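Side-chain contacts in group II chitinase (Ostrinia furnacalis, PDB 6JAV), which probably hydrolyses chitin as an endo-acting family 18 glycosidase, this chain being its first catalytic domain, captured with a small-molecule inhibitor: residues K330-N333 and F334-S337; I345-L348 and D349-D352. One frame throughout, in Å; residues are numbered along the deposited sequence.

In the fold
Both contacts belong to the closing section of the family 18 TIM barrel and follow each other along the chain. Interaction 1 lies within helix 325-337, at its last turns; strand 342-346 comes next, and interaction 2 occupies the end of that strand and the turn after it. Their centres are about 19 Å apart and their nearest atoms about 8 Å, so they do not touch. They share neighbours nonetheless: strand 244-257 and helix 363-373 pack against both. The chain thus passes from the outer helical layer into the barrel wall and out at the mouth, where the side chain of Trp346 is about 5 Å from the bound inhibitor, whereas that of Phe334 is about 6 Å from a bound N-acetylglucosamine.

Interaction 1: residues K330-N333 and F334-S337; sequences KKVN and FIKS
Phe334 through CB and Ile335 through CG1 both close on the carbonyl oxygen of Lys331, in the last turns of helix 325-337, one of the outer helices of the TIM barrel. Regular alpha-helical bonds link each residue of 330-333 to the one four places on; that from Lys336 N to Val332 O, 3.0 Å long, is the straightest, at 164°. The packed side faces the barrel. Lys331 O is 3.2 Å from Phe334 CB and sits at the edge of the aromatic ring, near its plane. With CG anti to the backbone nitrogen (chi1 172°), the ring is carried away from 330-333, to Met246 of strand 244-257 and to Tyr215. Ile335 CG1 comes to 3.4 Å from Lys331 O, and the Ile335 side chain lies on Met246 and Met248. Between the side chains of Val332 and Ile335 the contact is loose, Val332 CG2 to Ile335 CD1 at 4.5 Å, and Val332 packs on Ile368 and Leu372 of helix 363-373. Lys331 turns its amine to a salt bridge with Asp323.

Asn333, partly exposed, and Ser337 mark the looser side. Asn333 runs alongside Lys336, both pointing the same way, yet Lys336 is buried. It starts by passing Val332 O, with Lys336 CG 3.4 Å from it, and its amine is gripped beyond the helix by Glu371 in a salt bridge and by the carbonyls of Asn374 and Lys376. On exposed Ser337, a chi1 of 75° sets the hydroxyl between backbone nitrogen and carbonyl carbon, from where OG donates a hydrogen bond of 2.7 Å to Phe334 O.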
# COMPACT_ATOMS: atom_id res chain seq x y z
N LYS A 330 -0.72 -5.59 17.33
CA LYS A 330 -1.49 -6.82 17.12
C LYS A 330 -1.27 -7.37 15.71
O LYS A 330 -1.06 -8.58 15.51
CB LYS A 330 -2.97 -6.53 17.38
CG LYS A 330 -3.89 -7.72 17.25
CD LYS A 330 -4.05 -8.45 18.56
CE LYS A 330 -5.03 -9.61 18.44
NZ LYS A 330 -6.44 -9.17 18.34
N LYS A 331 -1.33 -6.49 14.71
CA LYS A 331 -1.12 -6.91 13.33
C LYS A 331 0.28 -7.48 13.12
O LYS A 331 0.45 -8.47 12.39
CB LYS A 331 -1.39 -5.75 12.37
CG LYS A 331 -2.85 -5.42 12.24
CD LYS A 331 -3.08 -4.29 11.26
CE LYS A 331 -4.57 -4.07 11.02
NZ LYS A 331 -4.83 -3.07 9.95
N VAL A 332 1.31 -6.88 13.73
CA VAL A 332 2.67 -7.41 13.57
C VAL A 332 2.82 -8.75 14.29
O VAL A 332 3.52 -9.65 13.81
CB VAL A 332 3.74 -6.37 13.95
CG1 VAL A 332 5.12 -6.96 13.83
CG2 VAL A 332 3.61 -5.12 13.05
N ASN A 333 2.19 -8.92 15.46
CA ASN A 333 2.20 -10.25 16.08
C ASN A 333 1.52 -11.28 15.18
O ASN A 333 1.97 -12.43 15.12
CB ASN A 333 1.54 -10.18 17.45
CG ASN A 333 2.51 -9.70 18.52
OD1 ASN A 333 2.30 -8.66 19.14
ND2 ASN A 333 3.58 -10.46 18.73
N PHE A 334 0.48 -10.86 14.45
CA PHE A 334 -0.16 -11.74 13.47
C PHE A 334 0.81 -12.13 12.35
O PHE A 334 0.92 -13.31 11.99
CB PHE A 334 -1.41 -11.03 12.94
CG PHE A 334 -2.09 -11.69 11.79
CD1 PHE A 334 -3.05 -12.68 12.02
CD2 PHE A 334 -1.84 -11.30 10.47
CE1 PHE A 334 -3.73 -13.28 10.96
CE2 PHE A 334 -2.52 -11.92 9.40
CZ PHE A 334 -3.47 -12.91 9.66
N ILE A 335 1.55 -11.15 11.83
CA ILE A 335 2.57 -11.40 10.81
C ILE A 335 3.55 -12.47 11.31
O ILE A 335 3.84 -13.45 10.61
CB ILE A 335 3.29 -10.09 10.46
CG1 ILE A 335 2.34 -9.18 9.66
CG2 ILE A 335 4.64 -10.34 9.70
CD1 ILE A 335 2.92 -7.74 9.49
N LYS A 336 4.07 -12.28 12.53
CA LYS A 336 5.04 -13.20 13.09
C LYS A 336 4.43 -14.58 13.32
O LYS A 336 5.06 -15.60 13.02
CB LYS A 336 5.57 -12.63 14.40
CG LYS A 336 6.40 -11.34 14.23
CD LYS A 336 7.11 -10.95 15.54
CE LYS A 336 6.11 -10.56 16.60
NZ LYS A 336 6.71 -10.05 17.89
N SER A 337 3.19 -14.62 13.82
CA SER A 337 2.53 -15.89 14.11
C SER A 337 2.39 -16.77 12.87
O SER A 337 2.44 -18.01 12.98
CB SER A 337 1.16 -15.64 14.75
OG SER A 337 0.18 -15.20 13.80

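Interaction 2: residues I345-L348 and D349-D352; sequences IWAL and DLDD
Leu350 sends one methyl to the five-membered part of the Trp346 indole: Leu350 CD1 lies 3.8 Å from Trp346 CD1, the two side chains crossing at a slant. Trp346 holds its CG opposite the backbone nitrogen (chi1 -175°), and Ala347 CB lies 3.8 Å above one indole face, toward the rim. The peptide between Trp346 and Ala347 is cis, as found after the tryptophan ending the last barrel strand in family 18 chitinases, where that indole forms the floor of the substrate cleft. Residues 347-350 then make a type I beta turn, closed by Leu350 N donating to Ala347 O over 3.1 Å; the bond is straight at the hydrogen, but the donor stands above the carbonyl plane. Ala347 N is buried without a polar partner, with Leu350 CD1 3.8 Å away. Asp349 takes the rarer first torsion, chi1 50°, with OD1 3.7 Å from Ala347 CB; Thr14 holds OD1, and Arg20, which lines the inhibitor pocket, forms a salt bridge with OD2. Asp351 directs its carboxylate to His362 and to the backbone nitrogens of Leu364 and Leu365, near the start of helix 363-373.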
# COMPACT_ATOMS: atom_id res chain seq x y z
N ILE A 345 4.15 -0.76 4.45
CA ILE A 345 3.38 0.43 4.83
C ILE A 345 3.07 1.30 3.62
O ILE A 345 3.93 1.53 2.76
CB ILE A 345 4.05 1.28 5.94
CG1 ILE A 345 5.42 1.81 5.51
CG2 ILE A 345 4.13 0.47 7.22
CD1 ILE A 345 5.69 3.24 6.03
N TRP A 346 1.84 1.80 3.59
CA TRP A 346 1.43 2.89 2.72
C TRP A 346 1.08 4.04 3.65
O TRP A 346 0.01 4.00 4.28
CB TRP A 346 0.18 2.53 1.90
CG TRP A 346 -0.07 3.68 0.95
CD1 TRP A 346 -0.80 4.84 1.19
CD2 TRP A 346 0.52 3.84 -0.33
NE1 TRP A 346 -0.72 5.67 0.10
CE2 TRP A 346 0.10 5.09 -0.84
CE3 TRP A 346 1.38 3.06 -1.10
CZ2 TRP A 346 0.49 5.54 -2.10
CZ3 TRP A 346 1.77 3.51 -2.35
CH2 TRP A 346 1.32 4.73 -2.83
N ALA A 347 1.92 5.08 3.74
CA ALA A 347 3.18 5.29 3.03
C ALA A 347 4.03 6.12 4.02
O ALA A 347 3.52 6.63 5.03
CB ALA A 347 2.96 6.06 1.74
N LEU A 348 5.33 6.26 3.72
CA LEU A 348 6.25 6.93 4.65
C LEU A 348 5.75 8.31 5.06
O LEU A 348 5.85 8.69 6.24
CB LEU A 348 7.61 7.07 3.96
CG LEU A 348 8.44 5.79 3.95
CD1 LEU A 348 9.55 5.86 2.87
CD2 LEU A 348 9.03 5.51 5.33
N ASP A 349 5.22 9.07 4.11
CA ASP A 349 4.89 10.48 4.31
C ASP A 349 3.57 10.69 5.02
O ASP A 349 3.18 11.84 5.22
CB ASP A 349 4.80 11.15 2.94
CG ASP A 349 3.90 10.38 1.99
OD1 ASP A 349 4.41 9.45 1.32
OD2 ASP A 349 2.68 10.64 1.95
N LEU A 350 2.89 9.62 5.44
CA LEU A 350 1.60 9.76 6.10
C LEU A 350 1.65 9.49 7.59
O LEU A 350 0.74 9.93 8.31
CB LEU A 350 0.55 8.85 5.43
CG LEU A 350 0.37 9.09 3.91
CD1 LEU A 350 -0.47 7.97 3.27
CD2 LEU A 350 -0.28 10.46 3.63
N ASP A 351 2.66 8.77 8.08
CA ASP A 351 2.91 8.62 9.51
C ASP A 351 3.34 9.99 10.07
O ASP A 351 3.62 10.92 9.32
CB ASP A 351 4.01 7.57 9.69
CG ASP A 351 4.18 7.04 11.12
OD1 ASP A 351 3.38 7.34 12.04
OD2 ASP A 351 5.18 6.30 11.29
N ASP A 352 3.37 10.11 11.40
CA ASP A 352 3.75 11.39 12.03
C ASP A 352 5.27 11.50 12.12
O ASP A 352 5.89 11.45 13.19
CB ASP A 352 3.08 11.49 13.40
CG ASP A 352 3.29 12.85 14.05
OD1 ASP A 352 3.66 13.82 13.33
OD2 ASP A 352 3.11 12.95 15.29